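Local structure of putative uncharacterized protein (Bacillus anthracis, 3LNO) at residues 36-41 with 46-51; 50-55 with 61-66; 65-70 with 81-86. The protein is of unknown function but belongs to a family of iron-sulfur cluster assembly proteins and may act in the assembly or delivery of such clusters. All coordinates share one frame; numbering follows the deposited sequence.

Contact 1. Residues 36-41 with 46-51; sequences YDVTAD and AVITMT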
loop_
_atom_site.group_PDB
_atom_site.type_symbol
_atom_site.label_atom_id
_atom_site.label_comp_id
_atom_site.label_asym_id
_atom_site.label_seq_id
_atom_site.Cartn_x
_atom_site.Cartn_y
_atom_site.Cartn_z
ATOM N N TYR A 36 3.831 -3.761 3.044
ATOM C CA TYR A 36 4.461 -5.013 3.511
ATOM C C TYR A 36 3.593 -6.256 3.336
ATOM O O TYR A 36 4.089 -7.351 3.144
ATOM C CB TYR A 36 4.820 -4.895 4.998
ATOM C CG TYR A 36 5.971 -3.984 5.277
ATOM C CD1 TYR A 36 6.696 -3.427 4.234
ATOM C CD2 TYR A 36 6.339 -3.672 6.595
ATOM C CE1 TYR A 36 7.772 -2.585 4.471
ATOM C CE2 TYR A 36 7.414 -2.844 6.852
ATOM C CZ TYR A 36 8.132 -2.320 5.767
ATOM O OH TYR A 36 9.202 -1.528 5.975
ATOM N N ASP A 37 2.280 -6.109 3.422
ATOM C CA ASP A 37 1.448 -7.315 3.348
ATOM C C ASP A 37 0.039 -6.933 2.990
ATOM O O ASP A 37 -0.474 -5.944 3.501
ATOM C CB ASP A 37 1.444 -8.035 4.709
ATOM C CG ASP A 37 0.808 -9.414 4.641
ATOM O OD1 ASP A 37 0.817 -10.063 3.565
ATOM O OD2 ASP A 37 0.314 -9.865 5.688
ATOM N N VAL A 38 -0.595 -7.710 2.115
ATOM C CA VAL A 38 -2.026 -7.560 1.932
ATOM C C VAL A 38 -2.625 -8.936 2.139
ATOM O O VAL A 38 -2.211 -9.893 1.480
ATOM C CB VAL A 38 -2.343 -7.077 0.488
ATOM C CG1 VAL A 38 -3.847 -7.009 0.255
ATOM C CG2 VAL A 38 -1.685 -5.728 0.219
ATOM N N THR A 39 -3.585 -9.070 3.049
ATOM C CA THR A 39 -4.239 -10.355 3.183
ATOM C C THR A 39 -5.752 -10.171 3.161
ATOM O O THR A 39 -6.273 -9.173 3.647
ATOM C CB THR A 39 -3.855 -11.072 4.470
ATOM O OG1 THR A 39 -4.405 -10.348 5.567
ATOM C CG2 THR A 39 -2.325 -11.167 4.629
ATOM N N ALA A 40 -6.462 -11.151 2.612
ATOM C CA ALA A 40 -7.912 -11.049 2.498
ATOM C C ALA A 40 -8.497 -12.362 2.958
ATOM O O ALA A 40 -7.968 -13.424 2.625
ATOM C CB ALA A 40 -8.305 -10.794 1.052
ATOM N N ASP A 41 -9.598 -12.312 3.692
ATOM C CA ASP A 41 -10.218 -13.550 4.149
ATOM C C ASP A 41 -11.279 -14.027 3.162
ATOM O O ASP A 41 -11.433 -13.453 2.076
ATOM C CB ASP A 41 -10.753 -13.439 5.590
ATOM C CG ASP A 41 -11.985 -12.544 5.721
ATOM O OD1 ASP A 41 -12.540 -12.062 4.711
ATOM O OD2 ASP A 41 -12.403 -12.310 6.875
ATOM N N ALA A 46 -10.217 -7.200 4.124
ATOM C CA ALA A 46 -8.817 -7.011 3.787
ATOM C C ALA A 46 -8.043 -6.303 4.904
ATOM O O ALA A 46 -8.564 -5.375 5.553
ATOM C CB ALA A 46 -8.713 -6.229 2.478
ATOM N N VAL A 47 -6.812 -6.761 5.122
ATOM C CA VAL A 47 -5.871 -6.144 6.052
ATOM C C VAL A 47 -4.610 -5.732 5.263
ATOM O O VAL A 47 -3.905 -6.578 4.719
ATOM C CB VAL A 47 -5.432 -7.092 7.177
ATOM C CG1 VAL A 47 -4.457 -6.353 8.114
ATOM C CG2 VAL A 47 -6.663 -7.663 7.992
ATOM N N ILE A 48 -4.377 -4.430 5.173
ATOM C CA ILE A 48 -3.183 -3.895 4.524
ATOM C C ILE A 48 -2.194 -3.479 5.615
ATOM O O ILE A 48 -2.499 -2.621 6.425
ATOM C CB ILE A 48 -3.525 -2.658 3.657
ATOM C CG1 ILE A 48 -4.394 -3.064 2.459
ATOM C CG2 ILE A 48 -2.244 -2.020 3.091
ATOM C CD1 ILE A 48 -5.787 -3.044 2.753
ATOM N N THR A 49 -1.007 -4.060 5.609
ATOM C CA THR A 49 0.043 -3.714 6.577
ATOM C C THR A 49 1.104 -2.901 5.845
ATOM O O THR A 49 1.681 -3.346 4.842
ATOM C CB THR A 49 0.709 -5.024 7.107
ATOM O OG1 THR A 49 -0.305 -5.875 7.646
ATOM C CG2 THR A 49 1.767 -4.752 8.183
HETATM N N MSE A 50 1.364 -1.704 6.334
HETATM C CA MSE A 50 2.303 -0.843 5.653
HETATM C C MSE A 50 3.083 -0.011 6.653
HETATM O O MSE A 50 2.773 0.009 7.856
HETATM C CB MSE A 50 1.553 0.064 4.676
HETATM C CG MSE A 50 0.658 1.088 5.365
HETATM SE SE MSE A 50 -0.313 2.152 4.014
HETATM C CE MSE A 50 1.188 3.001 3.069
ATOM N N THR A 51 4.116 0.656 6.159
ATOM C CA THR A 51 4.862 1.598 6.988
ATOM C C THR A 51 4.906 2.961 6.294
ATOM O O THR A 51 4.249 3.147 5.276
ATOM C CB THR A 51 6.259 1.075 7.286
ATOM O OG1 THR A 51 6.834 1.876 8.319
ATOM C CG2 THR A 51 7.145 1.139 6.036
HETATM O O HOH W 1 -1.803 -7.454 6.091
#
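Ala46 opens the second strand of a beta hairpin opposite Ala40, a non-hydrogen-bonded antiparallel pair with small side chains on the face that also carries Val38 and Ile48. At Val47 the backbone closes a two-bond ring with Thr39: Val47 N reaches Thr39 O at 2.9 Å, and Thr39 N returns to Val47 O. On the other face the two side chains lie alongside each other, Thr39 OG1 3.8 Å from Val47 CB. Ile48 faces Val38 without backbone bonds, and Ile48 CG1 and Val38 CG2 meet loosely at 4.4 Å.

Thr49 sits at a classic beta bulge. Thr49 O accepts from both Tyr36 N (2.8 Å) and Asp37 N (3.2 Å), while Thr49 N makes a nearly straight bond (174°) to Asp37 O. With OG1 anti to its own carbonyl carbon (chi1 -55°), Thr49 places OG1 2.7 Å from a water that also hydrogen-bonds to Val47 O and, less closely, Asp37 OD2, bridging both strands on this face. Past Met50, the methyl CG2 of Thr51 comes obliquely against the phenol end of Tyr36, 3.4 Å from Tyr36 OH; that hydroxyl is hydrogen-bonded to Pro89 O.

Strand 35-40 forms one edge of the three-stranded sheet, and strand 46-50 runs between it and the parallel strand 81-85. Helix 3-16 packs on Val38 and Ala46, and helix 60-74 packs on Ile48 and Met50.

Contact 2. Residues 50-55 with 61-66; sequences MTMTSI and GQIVSD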
loop_
_atom_site.group_PDB
_atom_site.type_symbol
_atom_site.label_atom_id
_atom_site.label_comp_id
_atom_site.label_asym_id
_atom_site.label_seq_id
_atom_site.Cartn_x
_atom_site.Cartn_y
_atom_site.Cartn_z
HETATM N N MSE A 50 1.364 -1.704 6.334
HETATM C CA MSE A 50 2.303 -0.843 5.653
HETATM C C MSE A 50 3.083 -0.011 6.653
HETATM O O MSE A 50 2.773 0.009 7.856
HETATM C CB MSE A 50 1.553 0.064 4.676
HETATM C CG MSE A 50 0.658 1.088 5.365
HETATM SE SE MSE A 50 -0.313 2.152 4.014
HETATM C CE MSE A 50 1.188 3.001 3.069
ATOM N N THR A 51 4.116 0.656 6.159
ATOM C CA THR A 51 4.862 1.598 6.988
ATOM C C THR A 51 4.906 2.961 6.294
ATOM O O THR A 51 4.249 3.147 5.276
ATOM C CB THR A 51 6.259 1.075 7.286
ATOM O OG1 THR A 51 6.834 1.876 8.319
ATOM C CG2 THR A 51 7.145 1.139 6.036
HETATM N N MSE A 52 5.623 3.930 6.858
HETATM C CA MSE A 52 5.803 5.232 6.208
HETATM C C MSE A 52 7.287 5.434 5.967
HETATM O O MSE A 52 8.105 4.647 6.450
HETATM C CB MSE A 52 5.288 6.347 7.099
HETATM C CG MSE A 52 3.816 6.200 7.434
HETATM SE SE MSE A 52 2.788 6.649 5.852
HETATM C CE MSE A 52 1.343 5.356 6.135
ATOM N N THR A 53 7.656 6.481 5.242
ATOM C CA THR A 53 9.080 6.709 5.001
ATOM C C THR A 53 9.877 7.054 6.268
ATOM O O THR A 53 11.085 6.853 6.311
ATOM C CB THR A 53 9.317 7.772 3.927
ATOM O OG1 THR A 53 8.667 8.994 4.306
ATOM C CG2 THR A 53 8.758 7.303 2.617
ATOM N N SER A 54 9.192 7.567 7.288
ATOM C CA SER A 54 9.810 7.995 8.551
ATOM C C SER A 54 8.727 8.067 9.615
ATOM O O SER A 54 7.580 8.404 9.305
ATOM C CB SER A 54 10.442 9.391 8.416
ATOM O OG SER A 54 9.463 10.353 8.019
ATOM N N ILE A 55 9.082 7.760 10.860
ATOM C CA ILE A 55 8.137 7.889 11.963
ATOM C C ILE A 55 7.525 9.289 11.977
ATOM O O ILE A 55 6.343 9.458 12.290
ATOM C CB ILE A 55 8.792 7.622 13.323
ATOM C CG1 ILE A 55 9.295 6.183 13.396
ATOM C CG2 ILE A 55 7.782 7.840 14.441
ATOM C CD1 ILE A 55 8.293 5.247 14.018
ATOM N N GLY A 61 -1.708 10.264 7.952
ATOM C CA GLY A 61 -3.158 10.251 8.059
ATOM C C GLY A 61 -3.808 10.285 6.694
ATOM O O GLY A 61 -4.743 9.549 6.426
ATOM N N GLN A 62 -3.297 11.136 5.815
ATOM C CA GLN A 62 -3.830 11.238 4.462
ATOM C C GLN A 62 -3.588 9.969 3.631
ATOM O O GLN A 62 -4.421 9.588 2.814
ATOM C CB GLN A 62 -3.243 12.451 3.750
ATOM C CG GLN A 62 -3.843 12.682 2.377
ATOM C CD GLN A 62 -3.164 13.807 1.627
ATOM O OE1 GLN A 62 -2.658 14.759 2.234
ATOM N NE2 GLN A 62 -3.149 13.710 0.298
ATOM N N ILE A 63 -2.453 9.312 3.838
ATOM C CA ILE A 63 -2.151 8.104 3.076
ATOM C C ILE A 63 -3.135 6.986 3.425
ATOM O O ILE A 63 -3.747 6.385 2.542
ATOM C CB ILE A 63 -0.652 7.715 3.204
ATOM C CG1 ILE A 63 0.201 8.734 2.443
ATOM C CG2 ILE A 63 -0.402 6.311 2.673
ATOM C CD1 ILE A 63 1.708 8.567 2.619
ATOM N N VAL A 64 -3.355 6.772 4.718
ATOM C CA VAL A 64 -4.302 5.775 5.161
ATOM C C VAL A 64 -5.741 5.982 4.670
ATOM O O VAL A 64 -6.381 5.031 4.199
ATOM C CB VAL A 64 -4.338 5.683 6.680
ATOM C CG1 VAL A 64 -5.537 4.832 7.112
ATOM C CG2 VAL A 64 -3.010 5.118 7.202
ATOM N N SER A 65 -6.281 7.195 4.801
ATOM C CA SER A 65 -7.624 7.427 4.259
ATOM C C SER A 65 -7.646 7.261 2.725
ATOM O O SER A 65 -8.632 6.791 2.150
ATOM C CB SER A 65 -8.230 8.779 4.706
ATOM O OG SER A 65 -7.316 9.838 4.533
ATOM N N ASP A 66 -6.547 7.622 2.065
ATOM C CA ASP A 66 -6.440 7.406 0.624
ATOM C C ASP A 66 -6.477 5.906 0.261
ATOM O O ASP A 66 -7.120 5.502 -0.711
ATOM C CB ASP A 66 -5.172 8.051 0.097
ATOM C CG ASP A 66 -5.457 9.156 -0.879
ATOM O OD1 ASP A 66 -6.086 10.162 -0.470
ATOM O OD2 ASP A 66 -5.057 9.013 -2.061
#
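Selenomethionine Met50 lays its terminal methyl over the beta-branch of Ile63, with Met50 CE 3.7 Å from Ile63 CG2. The contact belongs to the start of a beta-alpha-beta crossover: the chain leaves strand 46-50, passes through a loop and enters helix 60-74, whose first turns pack back on Met50 and on the loop that follows. Met50 CG lies between the backbone N and the carbonyl carbon (chi1 68°), and the chain then runs straight through chi2 before bending at the selenium, which brings the methyl obliquely across the isoleucine.

Met52, the second selenomethionine, comes from the loop. It does not set out straight at the helix, but bends at chi2 and chi3 carry the side chain there. Met52 and Ile63 overlap side by side, pointing opposite ways, Met52 SE lying 3.9 Å from Ile63 CD1 and Met52 CE 4.0 Å from Ile63 CG2. Ile63 thus meets both selenomethionines: CG2 takes the two methyls and CD1 the selenium of Met52. Val64 joins more loosely at Met52 CE.

The contact is apolar and buried. Ile29 of helix 29-32 touches both Met50 and Ile63, while Trp87 touches Met52. Within the helix Gly61 O is gripped twice by one residue, Ser65 N and Ser65 OG each donating at 3.2 Å from opposite faces of the carbonyl plane.

Contact 3. Residues 65-70 with 81-86; sequences SDVKKV and IEVNVV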
loop_
_atom_site.group_PDB
_atom_site.type_symbol
_atom_site.label_atom_id
_atom_site.label_comp_id
_atom_site.label_asym_id
_atom_site.label_seq_id
_atom_site.Cartn_x
_atom_site.Cartn_y
_atom_site.Cartn_z
ATOM N N SER A 65 -6.281 7.195 4.801
ATOM C CA SER A 65 -7.624 7.427 4.259
ATOM C C SER A 65 -7.646 7.261 2.725
ATOM O O SER A 65 -8.632 6.791 2.150
ATOM C CB SER A 65 -8.230 8.779 4.706
ATOM O OG SER A 65 -7.316 9.838 4.533
ATOM N N ASP A 66 -6.547 7.622 2.065
ATOM C CA ASP A 66 -6.440 7.406 0.624
ATOM C C ASP A 66 -6.477 5.906 0.261
ATOM O O ASP A 66 -7.120 5.502 -0.711
ATOM C CB ASP A 66 -5.172 8.051 0.097
ATOM C CG ASP A 66 -5.457 9.156 -0.879
ATOM O OD1 ASP A 66 -6.086 10.162 -0.470
ATOM O OD2 ASP A 66 -5.057 9.013 -2.061
ATOM N N VAL A 67 -5.824 5.077 1.070
ATOM C CA VAL A 67 -5.925 3.633 0.901
ATOM C C VAL A 67 -7.388 3.177 0.967
ATOM O O VAL A 67 -7.866 2.462 0.086
ATOM C CB VAL A 67 -5.061 2.853 1.949
ATOM C CG1 VAL A 67 -5.416 1.397 1.945
ATOM C CG2 VAL A 67 -3.569 2.981 1.642
ATOM N N LYS A 68 -8.125 3.620 1.985
ATOM C CA LYS A 68 -9.524 3.196 2.103
ATOM C C LYS A 68 -10.390 3.696 0.958
ATOM O O LYS A 68 -11.180 2.956 0.396
ATOM C CB LYS A 68 -10.112 3.606 3.450
ATOM C CG LYS A 68 -9.351 2.988 4.617
ATOM C CD LYS A 68 -10.049 3.272 5.936
ATOM C CE LYS A 68 -9.606 2.291 7.024
ATOM N NZ LYS A 68 -10.493 2.437 8.205
ATOM N N LYS A 69 -10.232 4.950 0.592
ATOM C CA LYS A 69 -10.987 5.474 -0.534
ATOM C C LYS A 69 -10.646 4.731 -1.821
ATOM O O LYS A 69 -11.542 4.346 -2.600
ATOM C CB LYS A 69 -10.696 6.962 -0.707
ATOM C CG LYS A 69 -11.419 7.587 -1.894
ATOM C CD LYS A 69 -11.503 9.122 -1.791
ATOM C CE LYS A 69 -10.178 9.808 -2.147
ATOM N NZ LYS A 69 -10.328 11.299 -2.275
ATOM N N VAL A 70 -9.357 4.523 -2.073
ATOM C CA VAL A 70 -8.985 3.948 -3.365
ATOM C C VAL A 70 -9.528 2.524 -3.456
ATOM O O VAL A 70 -10.148 2.139 -4.446
ATOM C CB VAL A 70 -7.463 3.984 -3.599
ATOM C CG1 VAL A 70 -7.037 2.868 -4.591
ATOM C CG2 VAL A 70 -7.044 5.370 -4.102
ATOM N N ILE A 81 -11.908 -2.915 5.243
ATOM C CA ILE A 81 -10.547 -2.500 4.965
ATOM C C ILE A 81 -9.858 -2.013 6.222
ATOM O O ILE A 81 -10.182 -0.944 6.739
ATOM C CB ILE A 81 -10.480 -1.361 3.971
ATOM C CG1 ILE A 81 -11.278 -1.711 2.722
ATOM C CG2 ILE A 81 -9.003 -1.071 3.673
ATOM C CD1 ILE A 81 -11.529 -0.566 1.820
ATOM N N GLU A 82 -8.877 -2.777 6.683
ATOM C CA GLU A 82 -8.075 -2.361 7.812
ATOM C C GLU A 82 -6.675 -1.975 7.333
ATOM O O GLU A 82 -6.054 -2.722 6.566
ATOM C CB GLU A 82 -7.911 -3.531 8.773
ATOM C CG GLU A 82 -9.025 -3.740 9.708
ATOM C CD GLU A 82 -8.625 -4.681 10.828
ATOM O OE1 GLU A 82 -8.930 -5.890 10.709
ATOM O OE2 GLU A 82 -7.991 -4.212 11.811
ATOM N N VAL A 83 -6.157 -0.851 7.812
ATOM C CA VAL A 83 -4.788 -0.468 7.477
ATOM C C VAL A 83 -3.988 -0.460 8.749
ATOM O O VAL A 83 -4.267 0.339 9.652
ATOM C CB VAL A 83 -4.695 0.912 6.803
ATOM C CG1 VAL A 83 -3.266 1.191 6.386
ATOM C CG2 VAL A 83 -5.600 0.980 5.581
ATOM N N ASN A 84 -3.020 -1.370 8.857
ATOM C CA ASN A 84 -2.179 -1.357 10.056
ATOM C C ASN A 84 -0.839 -0.776 9.698
ATOM O O ASN A 84 -0.121 -1.319 8.850
ATOM C CB ASN A 84 -2.000 -2.745 10.660
ATOM C CG ASN A 84 -3.295 -3.304 11.245
ATOM O OD1 ASN A 84 -4.149 -2.565 11.754
ATOM N ND2 ASN A 84 -3.440 -4.623 11.179
ATOM N N VAL A 85 -0.512 0.339 10.330
ATOM C CA VAL A 85 0.757 1.005 10.072
ATOM C C VAL A 85 1.815 0.497 11.076
ATOM O O VAL A 85 1.644 0.628 12.294
ATOM C CB VAL A 85 0.577 2.492 10.212
ATOM C CG1 VAL A 85 1.895 3.195 10.088
ATOM C CG2 VAL A 85 -0.451 3.002 9.168
ATOM N N VAL A 86 2.891 -0.110 10.578
ATOM C CA VAL A 86 3.892 -0.672 11.478
ATOM C C VAL A 86 5.224 0.017 11.245
ATOM O O VAL A 86 5.368 0.782 10.299
ATOM C CB VAL A 86 4.002 -2.217 11.347
ATOM C CG1 VAL A 86 2.645 -2.862 11.637
ATOM C CG2 VAL A 86 4.510 -2.622 9.976
#
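Lys68 and Ile81 bury the most surface here, the two side chains overlapping alongside, head to tail. The lysine belongs to helix 60-74, the isoleucine to the start of strand 81-85. Lys68 CG is anti to its carbonyl carbon (chi1 -60°) and the chain beyond it is extended, which carries the aliphatic part across the strand at Ile81. Lys68 CG lies 4.2 Å from Ile81 CG2, and farther out Lys68 CE comes to 3.3 Å from Ile81 O. The ammonium end stands slightly farther from the same carbonyl, with Lys68 NZ 3.7 Å from Ile81 O, so the methylene rather than the charge makes the closest approach. Ile81 in turn points toward the helix: its CD1 lies 3.8 Å from Lys68 O.

Two residues along the strand, Val83 supplies the other large patch. Val83 CG2 meets Val67 CG1 at 3.7 Å, the two valines crossing at a slant, and the same methyl is 4.4 Å from Lys68 CG. It therefore rests against two consecutive helix residues, the buried Val67 and the exposed Lys68.

This is the return leg of a beta-alpha-beta unit, with the helix packed on one face of the sheet and running nearly opposite to the strand (155° between their directions, axes 9.0 Å apart). Ile48 and Met50 of the adjacent parallel strand 46-50 touch Ile81 and Val83 respectively, and Leu17, just past the end of helix 3-16, packs against Val67.

From the N terminus, contact 1 comes first and closes the short turn between strands 35-40 and 46-50. Contact 2 starts where contact 1 ends, sharing Met50 and Thr51, and closes the loop from the strand end into helix 60-74. Contact 3 starts where contact 2 ends, at Ser65 and Asp66, and closes the connection from that helix to strand 81-85. The three follow in series, overlapping at their ends. Hairpin and beta-alpha-beta unit share strand 46-50, and the ends of the two parallel strands are joined where Thr51 OG1 pairs with Val86 O and Met50 O with Val86 N, both probable hydrogen bonds of 2.7 Å.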